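Local coordinates for uncharacterized protein (Sulfolobus solfataricus P2, PDB 2QS7) that is of unknown biochemical function but belongs to the DsrE/DsrF-like family and is regarded as a putative oxidoreductase, at residues Val14-Thr18 against Ile19-Met23; Thr44-Gly47 against Leu48-Ile51; Ile64-Asn67 against Tyr68-Met71; Asp134-Gly138 against Gly139-Phe143. One frame throughout, in Å; residues are numbered along the deposited sequence.

Contact 1: Val14-Thr18 against Ile19-Met23; sequences VFSGT and IDKLM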
loop_
_atom_site.group_PDB
_atom_site.type_symbol
_atom_site.label_atom_id
_atom_site.label_comp_id
_atom_site.label_asym_id
_atom_site.label_seq_id
_atom_site.Cartn_x
_atom_site.Cartn_y
_atom_site.Cartn_z
ATOM N N VAL A 14 0.905 6.595 -6.819
ATOM C CA VAL A 14 2.160 6.900 -6.106
ATOM C C VAL A 14 1.819 7.920 -5.069
ATOM O O VAL A 14 1.841 9.134 -5.321
ATOM C CB VAL A 14 3.272 7.420 -7.055
ATOM C CG1 VAL A 14 4.591 7.610 -6.289
ATOM C CG2 VAL A 14 3.460 6.467 -8.262
ATOM N N PHE A 15 1.439 7.412 -3.899
ATOM C CA PHE A 15 1.072 8.260 -2.755
ATOM C C PHE A 15 2.264 8.671 -1.918
ATOM O O PHE A 15 2.335 9.830 -1.393
ATOM C CB PHE A 15 0.105 7.458 -1.876
ATOM C CG PHE A 15 -0.191 8.076 -0.564
ATOM C CD1 PHE A 15 -1.210 8.985 -0.425
ATOM C CD2 PHE A 15 0.560 7.763 0.553
ATOM C CE1 PHE A 15 -1.460 9.550 0.792
ATOM C CE2 PHE A 15 0.283 8.309 1.745
ATOM C CZ PHE A 15 -0.714 9.209 1.871
ATOM N N SER A 16 3.174 7.711 -1.734
ATOM C CA SER A 16 4.358 7.926 -0.871
ATOM C C SER A 16 5.432 8.782 -1.526
ATOM O O SER A 16 5.506 8.898 -2.750
ATOM C CB SER A 16 4.935 6.582 -0.440
ATOM O OG SER A 16 3.933 5.799 0.199
ATOM N N GLY A 17 6.253 9.414 -0.684
ATOM C CA GLY A 17 7.306 10.284 -1.163
ATOM C C GLY A 17 8.694 9.978 -0.608
ATOM O O GLY A 17 9.593 10.738 -0.853
ATOM N N THR A 18 8.866 8.874 0.107
ATOM C CA THR A 18 10.169 8.503 0.640
ATOM C C THR A 18 10.918 7.734 -0.445
ATOM O O THR A 18 10.326 7.103 -1.299
ATOM C CB THR A 18 10.058 7.704 1.954
ATOM O OG1 THR A 18 9.215 6.558 1.760
ATOM C CG2 THR A 18 9.460 8.568 3.026
ATOM N N ILE A 19 12.240 7.786 -0.394
ATOM C CA ILE A 19 13.063 7.173 -1.423
ATOM C C ILE A 19 12.870 5.666 -1.510
ATOM O O ILE A 19 12.883 5.128 -2.607
ATOM C CB ILE A 19 14.582 7.539 -1.257
ATOM C CG1 ILE A 19 15.392 7.165 -2.499
ATOM C CG2 ILE A 19 15.195 6.882 -0.025
ATOM C CD1 ILE A 19 15.004 7.937 -3.715
ATOM N N ASP A 20 12.666 5.007 -0.375
ATOM C CA ASP A 20 12.496 3.556 -0.372
ATOM C C ASP A 20 11.211 3.128 -1.036
ATOM O O ASP A 20 11.107 1.992 -1.466
ATOM C CB ASP A 20 12.618 2.965 1.037
ATOM C CG ASP A 20 11.689 3.619 2.021
ATOM O OD1 ASP A 20 11.856 4.846 2.238
ATOM O OD2 ASP A 20 10.824 2.907 2.591
ATOM N N LYS A 21 10.234 4.023 -1.152
ATOM C CA LYS A 21 9.007 3.692 -1.873
ATOM C C LYS A 21 9.053 4.173 -3.325
ATOM O O LYS A 21 8.475 3.561 -4.214
ATOM C CB LYS A 21 7.776 4.194 -1.143
ATOM C CG LYS A 21 7.570 3.460 0.186
ATOM C CD LYS A 21 6.095 3.255 0.510
ATOM C CE LYS A 21 5.888 2.608 1.880
ATOM N NZ LYS A 21 4.438 2.509 2.296
ATOM N N LEU A 22 9.785 5.238 -3.583
ATOM C CA LEU A 22 9.902 5.735 -4.940
ATOM C C LEU A 22 10.753 4.785 -5.777
ATOM O O LEU A 22 10.497 4.648 -6.965
ATOM C CB LEU A 22 10.461 7.164 -4.954
ATOM C CG LEU A 22 9.539 8.264 -4.406
ATOM C CD1 LEU A 22 10.309 9.563 -4.130
ATOM C CD2 LEU A 22 8.355 8.488 -5.354
HETATM N N MSE A 23 11.762 4.130 -5.184
HETATM C CA MSE A 23 12.581 3.164 -5.946
HETATM C C MSE A 23 11.765 2.026 -6.565
HETATM O O MSE A 23 11.913 1.766 -7.745
HETATM C CB MSE A 23 13.723 2.608 -5.098
HETATM C CG MSE A 23 14.950 3.530 -4.954
HETATM SE SE MSE A 23 15.762 4.039 -6.675
HETATM C CE MSE A 23 15.594 2.361 -7.719
#
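Lys21 reaches back from the first turn of its helix and lays its aliphatic chain over Ser16. Its CG is anti to its own carbonyl carbon (chi1 -67°), and a bend at chi2 brings CD beside the serine, where Lys21 CD comes 3.4 Å from Ser16 OG. The ammonium NZ stays beyond bonding distance of that hydroxyl, which is instead hydrogen-bonded to the terminal carboxylate of Ile144. Thr18 lies alongside the same lysine, the two side chains pointing the same way, with Thr18 OG1 3.8 Å from Lys21 CG. The side chains of Thr18 and Asp20 cross at a slant, and a weak hydrogen bond runs from Thr18 OG1 to Asp20 OD1 at 3.2 Å; OD1 has another partner in the backbone N of Asp65. Elsewhere in the contact Leu22 meets Val14 at about a right angle, with Leu22 CD2 4.0 Å from Val14 CG1, while Leu22 CD1 rests 3.6 Å from Gly17 O. Two amides share the carbonyl of Thr18: Leu22 N at 3.0 Å from Thr18 O, nearly along the C=O axis, and Lys21 N from above the carbonyl plane. An alanine at Lys21 would remove the methylenes that cover Ser16 and run beside Thr18, and would probably leave a gap between the loop and the helix. Thr18 takes the N-cap position without a side-chain capping bond. The segment thus joins the end of strand 9-14 to helix 19-34, with helix 87-97 packed against Leu22 and two other subunits of the trimer close by.

Contact 2: Thr44-Gly47 against Leu48-Ile51; sequences TFWG and LQAI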
loop_
_atom_site.group_PDB
_atom_site.type_symbol
_atom_site.label_atom_id
_atom_site.label_comp_id
_atom_site.label_asym_id
_atom_site.label_seq_id
_atom_site.Cartn_x
_atom_site.Cartn_y
_atom_site.Cartn_z
ATOM N N THR A 44 0.115 11.469 -6.302
ATOM C CA THR A 44 -0.807 12.134 -5.417
ATOM C C THR A 44 -0.151 12.334 -4.054
ATOM O O THR A 44 0.838 11.692 -3.727
ATOM C CB THR A 44 -2.114 11.317 -5.322
ATOM O OG1 THR A 44 -3.112 12.106 -4.674
ATOM C CG2 THR A 44 -1.912 9.979 -4.562
ATOM N N PHE A 45 -0.675 13.259 -3.284
ATOM C CA PHE A 45 -0.112 13.570 -1.971
ATOM C C PHE A 45 1.394 13.695 -1.982
ATOM O O PHE A 45 1.931 14.534 -2.686
ATOM C CB PHE A 45 -0.614 12.559 -0.911
ATOM C CG PHE A 45 -2.011 12.841 -0.445
ATOM C CD1 PHE A 45 -3.114 12.401 -1.189
ATOM C CD2 PHE A 45 -2.230 13.612 0.706
ATOM C CE1 PHE A 45 -4.428 12.713 -0.775
ATOM C CE2 PHE A 45 -3.531 13.926 1.126
ATOM C CZ PHE A 45 -4.627 13.479 0.389
ATOM N N TRP A 46 2.079 12.854 -1.233
ATOM C CA TRP A 46 3.526 12.985 -1.070
ATOM C C TRP A 46 4.282 12.681 -2.344
ATOM O O TRP A 46 5.365 13.224 -2.595
ATOM C CB TRP A 46 3.995 12.077 0.063
ATOM C CG TRP A 46 3.151 12.200 1.263
ATOM C CD1 TRP A 46 2.464 11.210 1.887
ATOM C CD2 TRP A 46 2.859 13.409 1.973
ATOM N NE1 TRP A 46 1.780 11.722 2.964
ATOM C CE2 TRP A 46 1.994 13.070 3.028
ATOM C CE3 TRP A 46 3.239 14.746 1.812
ATOM C CZ2 TRP A 46 1.509 14.021 3.938
ATOM C CZ3 TRP A 46 2.752 15.685 2.690
ATOM C CH2 TRP A 46 1.899 15.317 3.756
ATOM N N GLY A 47 3.699 11.810 -3.149
ATOM C CA GLY A 47 4.292 11.434 -4.412
ATOM C C GLY A 47 4.237 12.596 -5.369
ATOM O O GLY A 47 5.105 12.756 -6.204
ATOM N N LEU A 48 3.210 13.417 -5.267
ATOM C CA LEU A 48 3.104 14.563 -6.152
ATOM C C LEU A 48 4.181 15.567 -5.784
ATOM O O LEU A 48 4.800 16.198 -6.634
ATOM C CB LEU A 48 1.714 15.162 -6.041
ATOM C CG LEU A 48 1.431 16.302 -6.995
ATOM C CD1 LEU A 48 1.676 15.888 -8.420
ATOM C CD2 LEU A 48 0.007 16.700 -6.782
ATOM N N GLN A 49 4.427 15.701 -4.503
ATOM C CA GLN A 49 5.487 16.591 -4.006
ATOM C C GLN A 49 6.829 16.193 -4.626
ATOM O O GLN A 49 7.635 17.017 -5.031
ATOM C CB GLN A 49 5.622 16.374 -2.492
ATOM C CG GLN A 49 5.892 17.585 -1.660
ATOM C CD GLN A 49 4.609 18.294 -1.313
ATOM O OE1 GLN A 49 3.523 17.675 -1.285
ATOM N NE2 GLN A 49 4.710 19.590 -1.055
ATOM N N ALA A 50 7.044 14.886 -4.696
ATOM C CA ALA A 50 8.264 14.294 -5.216
ATOM C C ALA A 50 8.515 14.561 -6.713
ATOM O O ALA A 50 9.641 14.440 -7.170
ATOM C CB ALA A 50 8.228 12.789 -4.957
ATOM N N ILE A 51 7.485 14.893 -7.482
ATOM C CA ILE A 51 7.678 15.196 -8.897
ATOM C C ILE A 51 7.609 16.702 -9.201
ATOM O O ILE A 51 7.475 17.104 -10.356
ATOM C CB ILE A 51 6.710 14.453 -9.817
ATOM C CG1 ILE A 51 5.249 14.757 -9.479
ATOM C CG2 ILE A 51 6.929 12.941 -9.733
ATOM C CD1 ILE A 51 4.312 14.308 -10.564
#
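Ala50 N donates to Trp46 O at 3.2 Å, from 26° off the carbonyl plane, in a short helix otherwise held by weak bonds: Gln49 N to Phe45 O, Leu48 N to both Thr44 O and Phe45 O, and Ile51 N to Gly47 O. Side chains add to this mostly by resting on backbone oxygens one turn back. Leu48 CB lies 3.4 Å from Phe45 O, Gln49 CB 3.2 Å from Trp46 O, and Ala50 CB 3.4 Å from Gly47 O. The chain of Gln49 bends at chi2 (85°), which turns its amide back toward the indole, where Gln49 OE1 approaches Trp46 CE3 obliquely at 4.3 Å. That oxygen is buried here and has no polar partner in the model. Trp46 CB points away from residues 48-51, and the indole is engaged by another chain: its NE1 bonds Asp20 of the second subunit, and its ring stacks on Tyr68 of that subunit. Leu48, by contrast, leans on helix 106-111 and strand 99-105. A helix following closely on a parallel strand, as this one follows strand 38-43, is characteristic of three-layer alpha/beta folds, and the 4-3-2-1-5 strand order matches the DsrEFH-like version.

Contact 3: Ile64-Asn67 against Tyr68-Met71; sequences IDKN and YEQM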
loop_
_atom_site.group_PDB
_atom_site.type_symbol
_atom_site.label_atom_id
_atom_site.label_comp_id
_atom_site.label_asym_id
_atom_site.label_seq_id
_atom_site.Cartn_x
_atom_site.Cartn_y
_atom_site.Cartn_z
ATOM N N ILE A 64 14.498 8.503 3.733
ATOM C CA ILE A 64 14.099 7.111 3.926
ATOM C C ILE A 64 12.944 7.094 4.934
ATOM O O ILE A 64 12.818 7.986 5.779
ATOM C CB ILE A 64 15.226 6.247 4.587
ATOM C CG1 ILE A 64 16.493 6.179 3.744
ATOM C CG2 ILE A 64 14.769 4.793 4.769
ATOM C CD1 ILE A 64 16.361 5.214 2.587
ATOM N N ASP A 65 12.103 6.077 4.850
ATOM C CA ASP A 65 11.036 5.887 5.822
ATOM C C ASP A 65 11.685 5.801 7.220
ATOM O O ASP A 65 12.593 5.007 7.430
ATOM C CB ASP A 65 10.259 4.606 5.484
ATOM C CG ASP A 65 9.035 4.381 6.368
ATOM O OD1 ASP A 65 9.050 4.770 7.552
ATOM O OD2 ASP A 65 8.044 3.777 5.887
ATOM N N LYS A 66 11.209 6.618 8.156
ATOM C CA LYS A 66 11.730 6.595 9.516
ATOM C C LYS A 66 11.695 5.191 10.147
ATOM O O LYS A 66 12.477 4.894 11.024
ATOM C CB LYS A 66 10.973 7.599 10.393
ATOM C CG LYS A 66 11.183 9.072 10.008
ATOM C CD LYS A 66 10.451 9.995 10.976
ATOM C CE LYS A 66 10.883 11.442 10.855
ATOM N NZ LYS A 66 10.393 12.223 12.038
ATOM N N ASN A 67 10.783 4.330 9.695
ATOM C CA ASN A 67 10.701 2.963 10.219
ATOM C C ASN A 67 11.931 2.101 9.909
ATOM O O ASN A 67 12.186 1.093 10.602
ATOM C CB ASN A 67 9.494 2.250 9.637
ATOM C CG ASN A 67 8.203 2.806 10.124
ATOM O OD1 ASN A 67 8.020 2.984 11.303
ATOM N ND2 ASN A 67 7.266 3.023 9.219
ATOM N N TYR A 68 12.675 2.491 8.867
ATOM C CA TYR A 68 13.861 1.750 8.431
ATOM C C TYR A 68 15.109 2.651 8.314
ATOM O O TYR A 68 15.960 2.390 7.468
ATOM C CB TYR A 68 13.593 1.065 7.060
ATOM C CG TYR A 68 12.212 0.418 6.906
ATOM C CD1 TYR A 68 11.950 -0.860 7.388
ATOM C CD2 TYR A 68 11.181 1.092 6.299
ATOM C CE1 TYR A 68 10.682 -1.446 7.271
ATOM C CE2 TYR A 68 9.900 0.513 6.168
ATOM C CZ TYR A 68 9.664 -0.763 6.660
ATOM O OH TYR A 68 8.415 -1.347 6.546
ATOM N N GLU A 69 15.215 3.696 9.139
ATOM C CA GLU A 69 16.389 4.591 9.121
ATOM C C GLU A 69 17.738 3.858 9.232
ATOM O O GLU A 69 18.656 4.109 8.438
ATOM C CB GLU A 69 16.355 5.587 10.288
ATOM C CG GLU A 69 15.330 6.701 10.232
ATOM C CD GLU A 69 15.377 7.576 11.485
ATOM O OE1 GLU A 69 16.318 7.415 12.295
ATOM O OE2 GLU A 69 14.482 8.422 11.677
ATOM N N GLN A 70 17.855 2.984 10.237
ATOM C CA GLN A 70 19.089 2.233 10.502
ATOM C C GLN A 70 19.616 1.516 9.261
ATOM O O GLN A 70 20.820 1.366 9.093
ATOM C CB GLN A 70 18.869 1.219 11.631
HETATM N N MSE A 71 18.706 1.094 8.387
HETATM C CA MSE A 71 19.047 0.381 7.149
HETATM C C MSE A 71 19.281 1.261 5.918
HETATM O O MSE A 71 19.647 0.752 4.844
HETATM C CB MSE A 71 17.893 -0.550 6.791
HETATM C CG MSE A 71 17.719 -1.728 7.683
HETATM SE SE MSE A 71 19.241 -2.884 7.441
HETATM C CE MSE A 71 20.554 -2.243 8.932
#
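Tyr68 folds back over the residues just before it, its ring lying across Asn67 and beside Asp65. Its CB sits 3.5 Å from Asn67 C, and CG, anti to the tyrosine's own carbonyl carbon (chi1 -42°), lies over the same peptide carbon. Further out, Tyr68 CD2 comes 3.7 Å from Asp65 CB, which stands at the ring edge near its plane. Next, Tyr68 CE2 has Asp65 OD2 at 3.8 Å, the carboxylate turned almost perpendicular to the ring at 79°. Over one face Asn67 CB makes a CH-pi contact, 4.0 Å from the centroid of the Tyr68 ring. At the tip, OH bonds the backbone N of Gly17 of the third subunit, while Trp46 of that subunit stacks on the ring. A leucine in place of Tyr68 has neither hydroxyl nor ring, and would probably leave Gly17 N of the third subunit without its acceptor and Trp46 of that subunit without its stacking partner. In the backbone, Tyr68 N donates to Asp65 O at 2.9 Å. On the outer side Lys66 and Glu69 run side by side, with Glu69 OE2 3.8 Å from Lys66 CG; their charged ends stay apart, so the touch is along the chains. Asn67 OD1 accepts from Lys66 N of the third subunit. Asp65 OD1 takes the backbone N of Asn67 at 2.8 Å, arriving from above the carboxylate plane. This is an Asx turn, opening the short 3-10 bend on the way to helix 72-81 and, with Tyr68, setting out a surface for trimer contacts.

Contact 4: Asp134-Gly138 against Gly139-Phe143; sequences DRAEG and GTTLF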
loop_
_atom_site.group_PDB
_atom_site.type_symbol
_atom_site.label_atom_id
_atom_site.label_comp_id
_atom_site.label_asym_id
_atom_site.label_seq_id
_atom_site.Cartn_x
_atom_site.Cartn_y
_atom_site.Cartn_z
ATOM N N ASP A 134 -10.611 4.962 -14.334
ATOM C CA ASP A 134 -10.958 4.571 -15.672
ATOM C C ASP A 134 -9.782 3.996 -16.372
ATOM O O ASP A 134 -9.868 2.969 -16.999
ATOM C CB ASP A 134 -11.383 5.787 -16.484
ATOM C CG ASP A 134 -12.847 6.191 -16.278
ATOM O OD1 ASP A 134 -13.614 5.523 -15.541
ATOM O OD2 ASP A 134 -13.229 7.194 -16.924
ATOM N N ARG A 135 -8.657 4.688 -16.292
ATOM C CA ARG A 135 -7.428 4.170 -16.915
ATOM C C ARG A 135 -6.942 2.888 -16.355
ATOM O O ARG A 135 -6.484 2.040 -17.102
ATOM C CB ARG A 135 -6.277 5.195 -16.815
ATOM C CG ARG A 135 -6.002 5.810 -18.085
ATOM C CD ARG A 135 -4.740 6.467 -18.140
ATOM N NE ARG A 135 -4.114 6.101 -19.395
ATOM C CZ ARG A 135 -4.262 6.719 -20.551
ATOM N NH1 ARG A 135 -5.034 7.776 -20.696
ATOM N NH2 ARG A 135 -3.592 6.257 -21.580
ATOM N N ALA A 136 -7.088 2.697 -15.050
ATOM C CA ALA A 136 -6.644 1.465 -14.411
ATOM C C ALA A 136 -7.491 0.243 -14.625
ATOM O O ALA A 136 -7.035 -0.897 -14.426
ATOM C CB ALA A 136 -6.560 1.663 -12.924
ATOM N N GLU A 137 -8.748 0.465 -14.942
ATOM C CA GLU A 137 -9.709 -0.602 -15.058
ATOM C C GLU A 137 -9.237 -1.711 -15.973
ATOM O O GLU A 137 -8.796 -1.451 -17.053
ATOM C CB GLU A 137 -11.013 -0.014 -15.623
ATOM C CG GLU A 137 -12.257 -0.883 -15.432
ATOM C CD GLU A 137 -13.488 -0.285 -16.194
ATOM O OE1 GLU A 137 -13.495 0.960 -16.466
ATOM O OE2 GLU A 137 -14.421 -1.053 -16.537
ATOM N N GLY A 138 -9.311 -2.945 -15.495
ATOM C CA GLY A 138 -8.939 -4.100 -16.268
ATOM C C GLY A 138 -7.490 -4.519 -16.147
ATOM O O GLY A 138 -7.146 -5.575 -16.636
ATOM N N GLY A 139 -6.637 -3.733 -15.506
ATOM C CA GLY A 139 -5.234 -4.147 -15.345
ATOM C C GLY A 139 -4.893 -4.357 -13.874
ATOM O O GLY A 139 -5.770 -4.302 -13.008
ATOM N N THR A 140 -3.617 -4.559 -13.585
ATOM C CA THR A 140 -3.158 -4.663 -12.226
ATOM C C THR A 140 -3.024 -3.261 -11.711
ATOM O O THR A 140 -2.493 -2.395 -12.414
ATOM C CB THR A 140 -1.823 -5.400 -12.225
ATOM O OG1 THR A 140 -2.112 -6.739 -12.622
ATOM C CG2 THR A 140 -1.205 -5.383 -10.872
ATOM N N THR A 141 -3.501 -3.022 -10.491
ATOM C CA THR A 141 -3.447 -1.670 -9.870
ATOM C C THR A 141 -2.943 -1.756 -8.465
ATOM O O THR A 141 -3.344 -2.657 -7.733
ATOM C CB THR A 141 -4.840 -0.974 -9.853
ATOM O OG1 THR A 141 -5.398 -0.974 -11.176
ATOM C CG2 THR A 141 -4.719 0.449 -9.380
ATOM N N LEU A 142 -1.996 -0.875 -8.144
ATOM C CA LEU A 142 -1.294 -0.835 -6.835
ATOM C C LEU A 142 -1.347 0.545 -6.245
ATOM O O LEU A 142 -1.361 1.529 -6.986
ATOM C CB LEU A 142 0.184 -1.174 -7.012
ATOM C CG LEU A 142 0.520 -2.503 -7.700
ATOM C CD1 LEU A 142 2.001 -2.557 -7.936
ATOM C CD2 LEU A 142 0.015 -3.720 -6.926
ATOM N N PHE A 143 -1.379 0.606 -4.916
ATOM C CA PHE A 143 -1.294 1.840 -4.146
ATOM C C PHE A 143 -0.003 1.721 -3.340
ATOM O O PHE A 143 0.147 0.786 -2.511
ATOM C CB PHE A 143 -2.506 1.987 -3.216
ATOM C CG PHE A 143 -2.540 3.278 -2.452
ATOM C CD1 PHE A 143 -1.762 3.450 -1.298
ATOM C CD2 PHE A 143 -3.338 4.311 -2.869
ATOM C CE1 PHE A 143 -1.817 4.623 -0.604
ATOM C CE2 PHE A 143 -3.387 5.497 -2.188
ATOM C CZ PHE A 143 -2.646 5.666 -1.067
HETATM O O HOH W 1 -4.264 -0.998 -14.377
#
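Gly139 opens the second segment by returning its N-H to Ala136, with Gly139 N 3.1 Å from Ala136 O and the donor tilted 25° from the carbonyl plane. This bond closes a type II beta turn from Ala136 to Gly139, through which the chain leaves helix 129-136 and swings into strand 140-143. Gly138 stands third in the turn at a positive phi of 90°, where a beta carbon would collide with the carbonyl oxygen of Glu137. Thr140 begins the strand with its CB directed away from residues 134-138, and its carbonyl does the local work: a water donates to Thr140 O at 3.0 Å and to Ala136 O at 2.8 Å. Thr141 comes next, its CB pointing toward the helix end. OG1 is anti to the carbonyl carbon of Thr141 (chi1 -53°), and this sets Thr141 OG1 3.4 Å from Ala136 CB. The same hydroxyl reaches the water as well, which accepts a weak bond from it at 3.4 Å. The backbone N of Thr141 is hydrogen-bonded to a sulfonate oxygen of a bound HEPES molecule, probably from the crystallisation liquor. Leu142 and Phe143 continue the strand, Leu142 bonding through its backbone to strand 9-14 and Phe143 meeting the ring of Phe15. The carbonyl of Ala136 thus serves two donors, the turn amide and a water that ties helix end to strand start. The bonds across this junction are backbone and water-mediated, the side chains adding only the Ala136-Thr141 touch, which suggests reliance more on polar backbone groups than on side-chain packing.

Overall arrangement
Contacts 1 and 2 form the buried part of the set: both follow parallel strands of the sheet, at 14-18 and 44-47, and they touch where Phe15 packs on Phe45 and its carbonyl O probably accepts from Gly47 N. Contact 3 lies at the surface, with its centre 19 Å from the centre of the chain, yet Asp65 N reaches Asp20 OD1 of contact 1. Contact 4, partly buried, leads into the last strand and meets contact 1 only through Phe143 on Phe15. The chemistry follows the place: helix bonds under mixed polar and aliphatic side chains in contact 1, side chains resting on carbonyl oxygens in contact 2, polar turn and aromatic trimer surface in contact 3, and a water-bridged glycine turn in contact 4.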